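Local coordinates for protein NAD(P)-dependent oxidoreductase (PDB 7A3W) that probably uses NADPH to reduce imines, in reductive amination and conjugate reduction, as a two-subunit enzyme, at residues M127-D132 with A182-A187; A240-H245 with R274-A279; A247-V252 with A264-Y269. All coordinates share one frame; numbering follows the deposited sequence.

Contact 1: residues M127-D132 with A182-A187. With NDP (NADPH dihydro-nicotinamide-adenine-dinucleotide phosphate), chain F.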
loop_
_atom_site.group_PDB
_atom_site.type_symbol
_atom_site.label_atom_id
_atom_site.label_comp_id
_atom_site.label_asym_id
_atom_site.label_seq_id
_atom_site.Cartn_x
_atom_site.Cartn_y
_atom_site.Cartn_z
ATOM N N MET B 127 3.726 12.567 -9.094
ATOM C CA MET B 127 3.523 11.256 -8.432
ATOM C C MET B 127 4.895 10.636 -8.099
ATOM O O MET B 127 5.147 9.461 -8.439
ATOM C CB MET B 127 2.672 10.347 -9.331
ATOM C CG MET B 127 1.438 11.051 -9.954
ATOM S SD MET B 127 0.459 12.053 -8.734
ATOM C CE MET B 127 -0.253 10.766 -7.719
ATOM N N CYS B 128 5.729 11.381 -7.383
ATOM C CA CYS B 128 7.100 10.941 -7.015
ATOM C C CYS B 128 7.746 11.938 -6.061
ATOM O O CYS B 128 7.211 13.043 -5.862
ATOM C CB CYS B 128 8.001 10.755 -8.240
ATOM S SG CYS B 128 8.490 12.300 -9.058
ATOM N N TYR B 129 8.883 11.539 -5.501
ATOM C CA TYR B 129 9.795 12.442 -4.762
ATOM C C TYR B 129 10.787 13.029 -5.756
ATOM O O TYR B 129 10.950 12.497 -6.877
ATOM C CB TYR B 129 10.476 11.685 -3.619
ATOM C CG TYR B 129 9.540 11.323 -2.494
ATOM C CD1 TYR B 129 9.171 12.286 -1.574
ATOM C CD2 TYR B 129 9.013 10.049 -2.345
ATOM C CE1 TYR B 129 8.341 11.989 -0.511
ATOM C CE2 TYR B 129 8.105 9.761 -1.327
ATOM C CZ TYR B 129 7.815 10.721 -0.383
ATOM O OH TYR B 129 6.964 10.477 0.650
ATOM N N PRO B 130 11.451 14.149 -5.394
ATOM C CA PRO B 130 12.305 14.860 -6.353
ATOM C C PRO B 130 13.359 13.962 -7.016
ATOM O O PRO B 130 13.657 14.156 -8.196
ATOM C CB PRO B 130 12.912 15.970 -5.501
ATOM C CG PRO B 130 11.826 16.261 -4.482
ATOM C CD PRO B 130 11.300 14.883 -4.117
ATOM N N LYS B 131 13.912 13.009 -6.254
ATOM C CA LYS B 131 15.001 12.100 -6.707
ATOM C C LYS B 131 14.570 11.338 -7.962
ATOM O O LYS B 131 15.466 10.894 -8.723
ATOM C CB LYS B 131 15.393 11.157 -5.567
ATOM C CG LYS B 131 14.300 10.193 -5.118
ATOM C CD LYS B 131 14.628 9.405 -3.885
ATOM C CE LYS B 131 13.561 8.379 -3.549
ATOM N NZ LYS B 131 13.494 7.300 -4.563
ATOM N N ASP B 132 13.268 11.161 -8.196
ATOM C CA ASP B 132 12.745 10.340 -9.320
ATOM C C ASP B 132 12.321 11.222 -10.511
ATOM O O ASP B 132 12.054 10.667 -11.622
ATOM C CB ASP B 132 11.673 9.392 -8.795
ATOM C CG ASP B 132 12.267 8.341 -7.867
ATOM O OD1 ASP B 132 13.278 7.721 -8.246
ATOM O OD2 ASP B 132 11.745 8.194 -6.760
ATOM N N ALA B 182 -4.162 9.665 -1.064
ATOM C CA ALA B 182 -4.887 9.100 0.095
ATOM C C ALA B 182 -4.483 7.626 0.244
ATOM O O ALA B 182 -4.117 7.198 1.341
ATOM C CB ALA B 182 -6.364 9.273 -0.072
ATOM N N PHE B 183 -4.457 6.895 -0.872
ATOM C CA PHE B 183 -4.009 5.498 -0.934
ATOM C C PHE B 183 -2.545 5.428 -0.498
ATOM O O PHE B 183 -2.195 4.664 0.393
ATOM C CB PHE B 183 -4.231 4.970 -2.352
ATOM C CG PHE B 183 -3.521 3.685 -2.678
ATOM C CD1 PHE B 183 -3.422 2.664 -1.747
ATOM C CD2 PHE B 183 -2.888 3.518 -3.902
ATOM C CE1 PHE B 183 -2.748 1.484 -2.039
ATOM C CE2 PHE B 183 -2.234 2.337 -4.201
ATOM C CZ PHE B 183 -2.129 1.331 -3.264
ATOM N N TYR B 184 -1.679 6.202 -1.151
ATOM C CA TYR B 184 -0.213 6.096 -0.935
ATOM C C TYR B 184 0.147 6.309 0.534
ATOM O O TYR B 184 0.842 5.451 1.105
ATOM C CB TYR B 184 0.596 7.071 -1.779
ATOM C CG TYR B 184 2.071 6.883 -1.543
ATOM C CD1 TYR B 184 2.796 5.987 -2.295
ATOM C CD2 TYR B 184 2.736 7.607 -0.565
ATOM C CE1 TYR B 184 4.153 5.812 -2.091
ATOM C CE2 TYR B 184 4.098 7.448 -0.349
ATOM C CZ TYR B 184 4.812 6.556 -1.135
ATOM O OH TYR B 184 6.138 6.314 -0.929
ATOM N N PHE B 185 -0.343 7.380 1.163
ATOM C CA PHE B 185 0.121 7.728 2.528
ATOM C C PHE B 185 -0.613 6.884 3.577
ATOM O O PHE B 185 0.028 6.534 4.612
ATOM C CB PHE B 185 0.104 9.232 2.772
ATOM C CG PHE B 185 1.299 9.884 2.137
ATOM C CD1 PHE B 185 2.591 9.493 2.485
ATOM C CD2 PHE B 185 1.137 10.815 1.127
ATOM C CE1 PHE B 185 3.697 10.032 1.856
ATOM C CE2 PHE B 185 2.252 11.352 0.492
ATOM C CZ PHE B 185 3.525 10.960 0.853
ATOM N N GLY B 186 -1.870 6.519 3.341
ATOM C CA GLY B 186 -2.533 5.520 4.197
ATOM C C GLY B 186 -1.760 4.212 4.198
ATOM O O GLY B 186 -1.574 3.620 5.273
ATOM N N ALA B 187 -1.280 3.787 3.021
ATOM C CA ALA B 187 -0.495 2.554 2.858
ATOM C C ALA B 187 0.889 2.700 3.501
ATOM O O ALA B 187 1.381 1.729 4.076
ATOM C CB ALA B 187 -0.402 2.198 1.392
HETATM P PA NDP F . 8.846 23.258 -0.171
HETATM O O1A NDP F . 10.244 22.737 -0.340
HETATM O O2A NDP F . 8.288 23.625 1.185
HETATM O O5B NDP F . 8.728 24.540 -1.123
HETATM C C5B NDP F . 7.589 25.414 -1.024
HETATM C C4B NDP F . 7.747 26.455 -2.100
HETATM O O4B NDP F . 6.605 27.360 -2.072
HETATM C C3B NDP F . 8.992 27.343 -1.982
HETATM O O3B NDP F . 9.373 27.727 -3.283
HETATM C C2B NDP F . 8.438 28.504 -1.172
HETATM O O2B NDP F . 9.130 29.755 -1.266
HETATM C C1B NDP F . 7.107 28.665 -1.892
HETATM N N9A NDP F . 6.148 29.456 -1.147
HETATM C C8A NDP F . 5.578 29.205 0.072
HETATM N N7A NDP F . 4.752 30.150 0.452
HETATM C C5A NDP F . 4.750 31.050 -0.604
HETATM C C6A NDP F . 4.079 32.267 -0.822
HETATM N N6A NDP F . 3.204 32.805 0.036
HETATM N N1A NDP F . 4.320 32.908 -1.985
HETATM C C2A NDP F . 5.190 32.379 -2.856
HETATM N N3A NDP F . 5.894 31.260 -2.756
HETATM C C4A NDP F . 5.622 30.637 -1.593
HETATM O O3 NDP F . 7.754 22.332 -0.874
HETATM P PN NDP F . 8.009 21.237 -2.030
HETATM O O1N NDP F . 8.355 19.988 -1.311
HETATM O O2N NDP F . 8.987 21.761 -3.040
HETATM O O5D NDP F . 6.537 21.072 -2.599
HETATM C C5D NDP F . 5.951 21.972 -3.563
HETATM C C4D NDP F . 4.643 21.386 -4.026
HETATM O O4D NDP F . 4.878 20.133 -4.725
HETATM C C3D NDP F . 3.619 21.075 -2.918
HETATM O O3D NDP F . 2.335 21.535 -3.318
HETATM C C2D NDP F . 3.739 19.571 -2.762
HETATM O O2D NDP F . 2.551 19.007 -2.223
HETATM C C1D NDP F . 4.081 19.119 -4.183
HETATM N N1N NDP F . 4.868 17.849 -4.245
HETATM C C2N NDP F . 6.082 17.692 -3.612
HETATM C C3N NDP F . 6.708 16.464 -3.538
HETATM C C7N NDP F . 8.018 16.256 -2.857
HETATM O O7N NDP F . 8.421 15.099 -2.738
HETATM N N7N NDP F . 8.747 17.276 -2.433
HETATM C C4N NDP F . 6.099 15.305 -4.227
HETATM C C5N NDP F . 4.846 15.581 -4.884
HETATM C C6N NDP F . 4.352 16.799 -4.971
HETATM P P2B NDP F . 10.378 29.958 -0.257
HETATM O O1X NDP F . 9.831 29.575 1.116
HETATM O O2X NDP F . 11.557 29.158 -0.765
HETATM O O3X NDP F . 10.564 31.452 -0.422
HETATM O O HOH W 1 7.122 7.713 1.383
#

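Contact 2: residues A240-H245 with R274-A279. With NDP (NADPH dihydro-nicotinamide-adenine-dinucleotide phosphate), chain C.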
loop_
_atom_site.group_PDB
_atom_site.type_symbol
_atom_site.label_atom_id
_atom_site.label_comp_id
_atom_site.label_asym_id
_atom_site.label_seq_id
_atom_site.Cartn_x
_atom_site.Cartn_y
_atom_site.Cartn_z
ATOM N N ALA B 240 -12.568 -15.443 0.948
ATOM C CA ALA B 240 -12.486 -15.113 2.382
ATOM C C ALA B 240 -13.640 -14.179 2.714
ATOM O O ALA B 240 -13.917 -13.287 1.892
ATOM C CB ALA B 240 -11.162 -14.477 2.716
ATOM N N SER B 241 -14.273 -14.352 3.865
ATOM C CA SER B 241 -15.375 -13.464 4.279
ATOM C C SER B 241 -14.827 -12.239 5.008
ATOM O O SER B 241 -13.799 -12.321 5.680
ATOM C CB SER B 241 -16.356 -14.188 5.151
ATOM O OG SER B 241 -15.756 -14.513 6.384
ATOM N N VAL B 242 -15.574 -11.149 4.970
ATOM C CA VAL B 242 -15.334 -10.015 5.906
ATOM C C VAL B 242 -15.185 -10.561 7.344
ATOM O O VAL B 242 -14.280 -10.115 8.064
ATOM C CB VAL B 242 -16.448 -8.971 5.764
ATOM C CG1 VAL B 242 -16.392 -7.950 6.875
ATOM C CG2 VAL B 242 -16.406 -8.319 4.385
ATOM N N ASP B 243 -16.040 -11.488 7.786
ATOM C CA ASP B 243 -16.035 -11.933 9.205
ATOM C C ASP B 243 -14.675 -12.571 9.550
ATOM O O ASP B 243 -14.143 -12.338 10.622
ATOM C CB ASP B 243 -17.188 -12.898 9.467
ATOM C CG ASP B 243 -18.555 -12.239 9.527
ATOM O OD1 ASP B 243 -18.631 -11.021 9.760
ATOM O OD2 ASP B 243 -19.528 -12.955 9.311
ATOM N N VAL B 244 -14.091 -13.335 8.632
ATOM C CA VAL B 244 -12.778 -13.994 8.862
ATOM C C VAL B 244 -11.676 -12.921 8.833
ATOM O O VAL B 244 -10.768 -12.974 9.700
ATOM C CB VAL B 244 -12.586 -15.157 7.872
ATOM C CG1 VAL B 244 -11.161 -15.664 7.839
ATOM C CG2 VAL B 244 -13.565 -16.292 8.193
ATOM N N HIS B 245 -11.758 -11.933 7.937
ATOM C CA HIS B 245 -10.838 -10.769 7.929
ATOM C C HIS B 245 -10.874 -10.086 9.301
ATOM O O HIS B 245 -9.806 -9.765 9.856
ATOM C CB HIS B 245 -11.205 -9.753 6.841
ATOM C CG HIS B 245 -10.722 -10.118 5.476
ATOM N ND1 HIS B 245 -11.454 -10.888 4.617
ATOM C CD2 HIS B 245 -9.604 -9.767 4.811
ATOM C CE1 HIS B 245 -10.786 -11.054 3.478
ATOM N NE2 HIS B 245 -9.661 -10.356 3.566
ATOM N N ARG B 274 -16.154 -3.277 10.063
ATOM C CA ARG B 274 -17.348 -3.268 10.949
ATOM C C ARG B 274 -18.504 -2.564 10.233
ATOM O O ARG B 274 -19.631 -3.054 10.327
ATOM C CB ARG B 274 -16.984 -2.696 12.318
ATOM C CG ARG B 274 -16.110 -3.646 13.124
ATOM C CD ARG B 274 -15.945 -3.200 14.555
ATOM N NE ARG B 274 -14.653 -3.608 15.085
ATOM C CZ ARG B 274 -14.315 -4.855 15.364
ATOM N NH1 ARG B 274 -15.172 -5.843 15.158
ATOM N NH2 ARG B 274 -13.124 -5.110 15.870
ATOM N N MET B 275 -18.234 -1.509 9.479
ATOM C CA MET B 275 -19.233 -0.882 8.567
ATOM C C MET B 275 -19.878 -1.964 7.705
ATOM O O MET B 275 -21.102 -1.995 7.617
ATOM C CB MET B 275 -18.599 0.122 7.607
ATOM C CG MET B 275 -18.581 1.537 8.089
ATOM S SD MET B 275 -17.622 2.543 6.918
ATOM C CE MET B 275 -16.945 3.668 8.132
ATOM N N ALA B 276 -19.067 -2.806 7.060
ATOM C CA ALA B 276 -19.546 -3.863 6.153
ATOM C C ALA B 276 -20.368 -4.893 6.935
ATOM O O ALA B 276 -21.464 -5.265 6.461
ATOM C CB ALA B 276 -18.386 -4.474 5.406
ATOM N N GLN B 277 -19.895 -5.318 8.106
ATOM C CA GLN B 277 -20.626 -6.317 8.941
ATOM C C GLN B 277 -22.004 -5.750 9.325
ATOM O O GLN B 277 -23.016 -6.483 9.190
ATOM C CB GLN B 277 -19.838 -6.674 10.196
ATOM C CG GLN B 277 -18.556 -7.460 9.932
ATOM C CD GLN B 277 -17.863 -7.799 11.229
ATOM O OE1 GLN B 277 -17.651 -6.943 12.081
ATOM N NE2 GLN B 277 -17.510 -9.058 11.396
ATOM N N THR B 278 -22.021 -4.507 9.795
ATOM C CA THR B 278 -23.241 -3.758 10.204
ATOM C C THR B 278 -24.246 -3.756 9.052
ATOM O O THR B 278 -25.456 -3.763 9.332
ATOM C CB THR B 278 -22.886 -2.318 10.614
ATOM O OG1 THR B 278 -22.046 -2.443 11.755
ATOM C CG2 THR B 278 -24.080 -1.451 10.947
ATOM N N ALA B 279 -23.766 -3.721 7.806
ATOM C CA ALA B 279 -24.609 -3.640 6.595
ATOM C C ALA B 279 -24.963 -5.055 6.109
ATOM O O ALA B 279 -25.499 -5.161 5.004
ATOM C CB ALA B 279 -23.893 -2.833 5.538
HETATM P PA NDP C . -13.517 -20.294 7.288
HETATM O O1A NDP C . -13.872 -20.560 5.864
HETATM O O2A NDP C . -14.455 -19.583 8.242
HETATM O O5B NDP C . -13.221 -21.721 7.927
HETATM C C5B NDP C . -13.052 -21.862 9.352
HETATM C C4B NDP C . -12.780 -23.308 9.661
HETATM O O4B NDP C . -12.608 -23.456 11.099
HETATM C C3B NDP C . -13.892 -24.293 9.267
HETATM O O3B NDP C . -13.369 -25.565 8.906
HETATM C C2B NDP C . -14.645 -24.417 10.580
HETATM O O2B NDP C . -15.389 -25.626 10.671
HETATM C C1B NDP C . -13.467 -24.462 11.539
HETATM N N9A NDP C . -13.834 -24.240 12.931
HETATM C C8A NDP C . -14.400 -23.149 13.532
HETATM N N7A NDP C . -14.644 -23.329 14.807
HETATM C C5A NDP C . -14.188 -24.609 15.061
HETATM C C6A NDP C . -14.146 -25.392 16.225
HETATM N N6A NDP C . -14.597 -24.981 17.408
HETATM N N1A NDP C . -13.611 -26.633 16.118
HETATM C C2A NDP C . -13.148 -27.051 14.933
HETATM N N3A NDP C . -13.156 -26.408 13.767
HETATM C C4A NDP C . -13.689 -25.181 13.907
HETATM O O3 NDP C . -12.064 -19.647 7.402
HETATM P PN NDP C . -10.840 -19.601 6.361
HETATM O O1N NDP C . -10.633 -20.927 5.718
HETATM O O2N NDP C . -11.053 -18.443 5.473
HETATM O O5D NDP C . -9.632 -19.234 7.332
HETATM C C5D NDP C . -9.018 -20.259 8.134
HETATM C C4D NDP C . -7.787 -19.700 8.778
HETATM O O4D NDP C . -6.808 -19.420 7.751
HETATM C C3D NDP C . -7.953 -18.411 9.598
HETATM O O3D NDP C . -7.111 -18.476 10.732
HETATM C C2D NDP C . -7.523 -17.319 8.620
HETATM O O2D NDP C . -7.086 -16.099 9.232
HETATM C C1D NDP C . -6.414 -18.059 7.870
HETATM N N1N NDP C . -6.207 -17.478 6.516
HETATM C C2N NDP C . -7.205 -17.462 5.570
HETATM C C3N NDP C . -7.028 -16.836 4.348
HETATM C C7N NDP C . -8.115 -16.751 3.301
HETATM O O7N NDP C . -7.876 -16.055 2.304
HETATM N N7N NDP C . -9.290 -17.370 3.466
HETATM C C4N NDP C . -5.704 -16.239 4.041
HETATM C C5N NDP C . -4.674 -16.522 5.030
HETATM C C6N NDP C . -4.988 -16.904 6.243
HETATM P P2B NDP C . -16.948 -25.558 10.145
HETATM O O1X NDP C . -17.664 -26.691 10.846
HETATM O O2X NDP C . -17.496 -24.219 10.527
HETATM O O3X NDP C . -16.810 -25.775 8.642
#

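Contact 3: residues A247-V252 with A264-Y269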
loop_
_atom_site.group_PDB
_atom_site.type_symbol
_atom_site.label_atom_id
_atom_site.label_comp_id
_atom_site.label_asym_id
_atom_site.label_seq_id
_atom_site.Cartn_x
_atom_site.Cartn_y
_atom_site.Cartn_z
ATOM N N ALA B 247 -11.799 -11.350 12.296
ATOM C CA ALA B 247 -11.270 -12.237 13.353
ATOM C C ALA B 247 -9.746 -12.206 13.283
ATOM O O ALA B 247 -9.116 -12.150 14.307
ATOM C CB ALA B 247 -11.809 -13.632 13.208
ATOM N N GLY B 248 -9.184 -12.273 12.081
ATOM C CA GLY B 248 -7.723 -12.221 11.883
ATOM C C GLY B 248 -7.137 -10.886 12.308
ATOM O O GLY B 248 -6.119 -10.884 13.011
ATOM N N GLN B 249 -7.739 -9.767 11.906
ATOM C CA GLN B 249 -7.138 -8.440 12.189
ATOM C C GLN B 249 -7.316 -8.102 13.672
ATOM O O GLN B 249 -6.563 -7.254 14.149
ATOM C CB GLN B 249 -7.665 -7.332 11.276
ATOM C CG GLN B 249 -6.584 -6.325 10.934
ATOM C CD GLN B 249 -5.519 -6.845 9.998
ATOM O OE1 GLN B 249 -5.595 -7.967 9.509
ATOM N NE2 GLN B 249 -4.528 -6.012 9.719
ATOM N N GLU B 250 -8.241 -8.745 14.382
ATOM C CA GLU B 250 -8.356 -8.507 15.836
ATOM C C GLU B 250 -7.148 -9.141 16.535
ATOM O O GLU B 250 -6.724 -8.641 17.586
ATOM C CB GLU B 250 -9.669 -9.055 16.381
ATOM C CG GLU B 250 -10.865 -8.204 16.030
ATOM C CD GLU B 250 -12.198 -8.844 16.393
ATOM O OE1 GLU B 250 -12.234 -10.076 16.571
ATOM O OE2 GLU B 250 -13.208 -8.117 16.469
ATOM N N VAL B 251 -6.581 -10.193 15.956
ATOM C CA VAL B 251 -5.305 -10.796 16.438
ATOM C C VAL B 251 -4.162 -9.829 16.135
ATOM O O VAL B 251 -3.318 -9.614 16.992
ATOM C CB VAL B 251 -5.105 -12.193 15.820
ATOM C CG1 VAL B 251 -3.777 -12.830 16.205
ATOM C CG2 VAL B 251 -6.268 -13.085 16.236
ATOM N N VAL B 252 -4.123 -9.244 14.944
ATOM C CA VAL B 252 -3.097 -8.219 14.596
ATOM C C VAL B 252 -3.196 -7.074 15.628
ATOM O O VAL B 252 -2.177 -6.672 16.176
ATOM C CB VAL B 252 -3.268 -7.727 13.154
ATOM C CG1 VAL B 252 -2.338 -6.568 12.830
ATOM C CG2 VAL B 252 -3.046 -8.857 12.154
ATOM N N ALA B 264 -3.339 2.868 14.732
ATOM C CA ALA B 264 -4.350 3.761 14.119
ATOM C C ALA B 264 -4.743 3.267 12.718
ATOM O O ALA B 264 -5.909 3.420 12.295
ATOM C CB ALA B 264 -3.811 5.166 14.061
ATOM N N SER B 265 -3.788 2.764 11.953
ATOM C CA SER B 265 -4.086 2.280 10.591
ATOM C C SER B 265 -4.940 1.003 10.671
ATOM O O SER B 265 -5.873 0.859 9.903
ATOM C CB SER B 265 -2.817 2.060 9.819
ATOM O OG SER B 265 -3.153 1.738 8.489
ATOM N N THR B 266 -4.601 0.088 11.564
ATOM C CA THR B 266 -5.370 -1.151 11.811
ATOM C C THR B 266 -6.768 -0.772 12.331
ATOM O O THR B 266 -7.757 -1.367 11.879
ATOM C CB THR B 266 -4.581 -2.058 12.753
ATOM O OG1 THR B 266 -3.365 -2.405 12.074
ATOM C CG2 THR B 266 -5.358 -3.291 13.161
ATOM N N ASP B 267 -6.854 0.215 13.212
ATOM C CA ASP B 267 -8.170 0.681 13.727
ATOM C C ASP B 267 -9.043 1.162 12.563
ATOM O O ASP B 267 -10.267 0.852 12.538
ATOM C CB ASP B 267 -8.021 1.804 14.743
ATOM C CG ASP B 267 -7.420 1.365 16.058
ATOM O OD1 ASP B 267 -7.402 0.162 16.338
ATOM O OD2 ASP B 267 -6.988 2.247 16.795
ATOM N N ALA B 268 -8.452 1.878 11.608
ATOM C CA ALA B 268 -9.180 2.410 10.432
ATOM C C ALA B 268 -9.732 1.251 9.596
ATOM O O ALA B 268 -10.927 1.238 9.272
ATOM C CB ALA B 268 -8.276 3.327 9.640
ATOM N N TYR B 269 -8.897 0.287 9.240
ATOM C CA TYR B 269 -9.340 -0.878 8.439
ATOM C C TYR B 269 -10.440 -1.635 9.190
ATOM O O TYR B 269 -11.450 -1.997 8.584
ATOM C CB TYR B 269 -8.150 -1.780 8.137
ATOM C CG TYR B 269 -8.523 -3.155 7.662
ATOM C CD1 TYR B 269 -8.988 -3.393 6.372
ATOM C CD2 TYR B 269 -8.398 -4.231 8.513
ATOM C CE1 TYR B 269 -9.306 -4.671 5.953
ATOM C CE2 TYR B 269 -8.710 -5.511 8.113
ATOM C CZ TYR B 269 -9.134 -5.737 6.821
ATOM O OH TYR B 269 -9.431 -7.018 6.459
HETATM O O HOH W 2 -8.024 -9.028 7.881
HETATM O O HOH W 3 -3.852 -3.257 9.675
#

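Contact 1: residues M127-D132 with A182-A187
The rings of Tyr129 and Phe185 meet through the Tyr129 hydroxyl, and the Tyr184 hydroxyl comes to the Tyr129 ring. Tyr129 OH lies in the plane of the Phe185 ring at its edge, 3.5 Å from Phe185 CZ, while Tyr184 OH sits at the in-plane edge of the Tyr129 ring, 4.0 Å from Tyr129 CE2. One face of Phe185 carries its neighbour Tyr184, whose CD2 stands 3.5 Å above the ring plane of Phe185. Tyr129 has CG anti to its own carbonyl carbon (chi1 -70°), which lets the hydroxyl end of the ring reach helix 173-200. The two hydroxyls share one water, at 2.9 Å from Tyr129 OH and 2.9 Å from Tyr184 OH, and Tyr129 OH is also hydrogen-bonded to His245 of the second subunit. The cofactor touches the same residue: Tyr129 CD1 is 3.1 Å from the carboxamide O7N of NADPH. Cys128 O is 3.0 Å from nicotinamide C4N, the hydride-bearing carbon. The Rossmann-type domain and the long helix thus meet beside the nicotinamide, where a phenol held between a water and a histidine of the other chain puts a polar group among aromatic rings.

Contact 2: residues A240-H245 with R274-A279
Val242 lays its CG1 against the aliphatic part of Gln277, 3.8 Å from Gln277 CG, and the same methyl reaches Ala276 CB at 4.3 Å. This branch stands anti to the backbone N of Val242 (chi1 169°), which turns it to helix 264-278. Beside this apolar patch Gln277 NE2 donates to Asp243 OD1 at 2.8 Å, with an N-H...O angle of 158°. The carboxylate oxygen is met on its anti side, somewhat out of the carboxylate plane, and the acceptor lies close to the amide plane of Gln277; the two flat groups are nevertheless turned 60° apart. Beyond CG the glutamine chain is extended, carrying its amide across to the aspartate. The contact joins the start of helix 242-258 to the end of helix 264-278 in the all-helical C-terminal domain, and Leu289 of helix 289-293 packs on both Val242 and Ala276. Ser241 is the N-cap of helix 242-258: its OG accepts from Val244 N at 3.0 Å. Ser241 O takes two donors, His245 N and His245 ND1, the latter at 2.9 Å and from above the carbonyl plane, which ties down the imidazole while His245 NE2 bonds to Tyr129 OH of the second subunit. Val244 CG2 comes within 3.4 Å of O2A of an NADPH whose other partners include Ser40 and Arg39 of that subunit.

Contact 3: residues A247-V252 with A264-Y269
Apolar contact between Gln249 and Tyr269 joins helices 247-252 and 264-269, which run nearly antiparallel at 163° with their axes 10.4 Å apart. Gln249 CG comes to the ring edge, 3.6 Å from Tyr269 CE2, and the two side chains cross at about a right angle. The bend of Gln249 at chi2 (71°) lets CG touch the ring while the amide turns to two waters, its plane 73° from the ring plane. Gln249 CG also meets the methyl of Thr266, 4.0 Å from Thr266 CG2. Val252 CG1 is a looser neighbour of Thr266 OG1, at 4.4 Å. Tyr269 stacks on Phe185 of the second subunit.

Polar contact across the helices runs through the two waters. One donates to Gln249 OE1 at 3.1 Å and accepts from Tyr269 OH at 2.8 Å; the other accepts from Gln249 NE2 and donates to Thr266 OG1 at 2.6 Å. Further partners hold both ends: Gln249 NE2 is also bonded to Tyr181 O of the second subunit, and Thr266 OG1 to Glu193. Replacing Gln249 with a leucine would probably strand both waters without their amide partner and leave Tyr181 O of the second subunit without this donor. A buried amide whose oxygen and nitrogen each hold a water, and whose nitrogen also reaches the other chain, thus links this antiparallel helix pair to the dimer interface.

How the contacts relate
Contacts 2 and 3 share helices 242-258 and 264-278, with contact 3 nested inside the loop closed by contact 2 and centres about 12 Å apart. A salt bridge from Arg274 NH2 to Glu250 OE2, 3.1 Å, joins them, and His245 CD2 packs 3.2 Å from Tyr269 OH. The centre of contact 1 is about 29 Å from that of contact 2 and about 23 Å from that of contact 3, yet contacts 1 and 3 touch within the chain, Gly186 O packing 4.0 Å from Ser265 OG. The dimer additionally brings contact 1 of one subunit against contacts 2 and 3 of the other. Each cofactor therefore lies between the loop of contact 1 in one chain and Ala240 and Val244 of contact 2 in its partner.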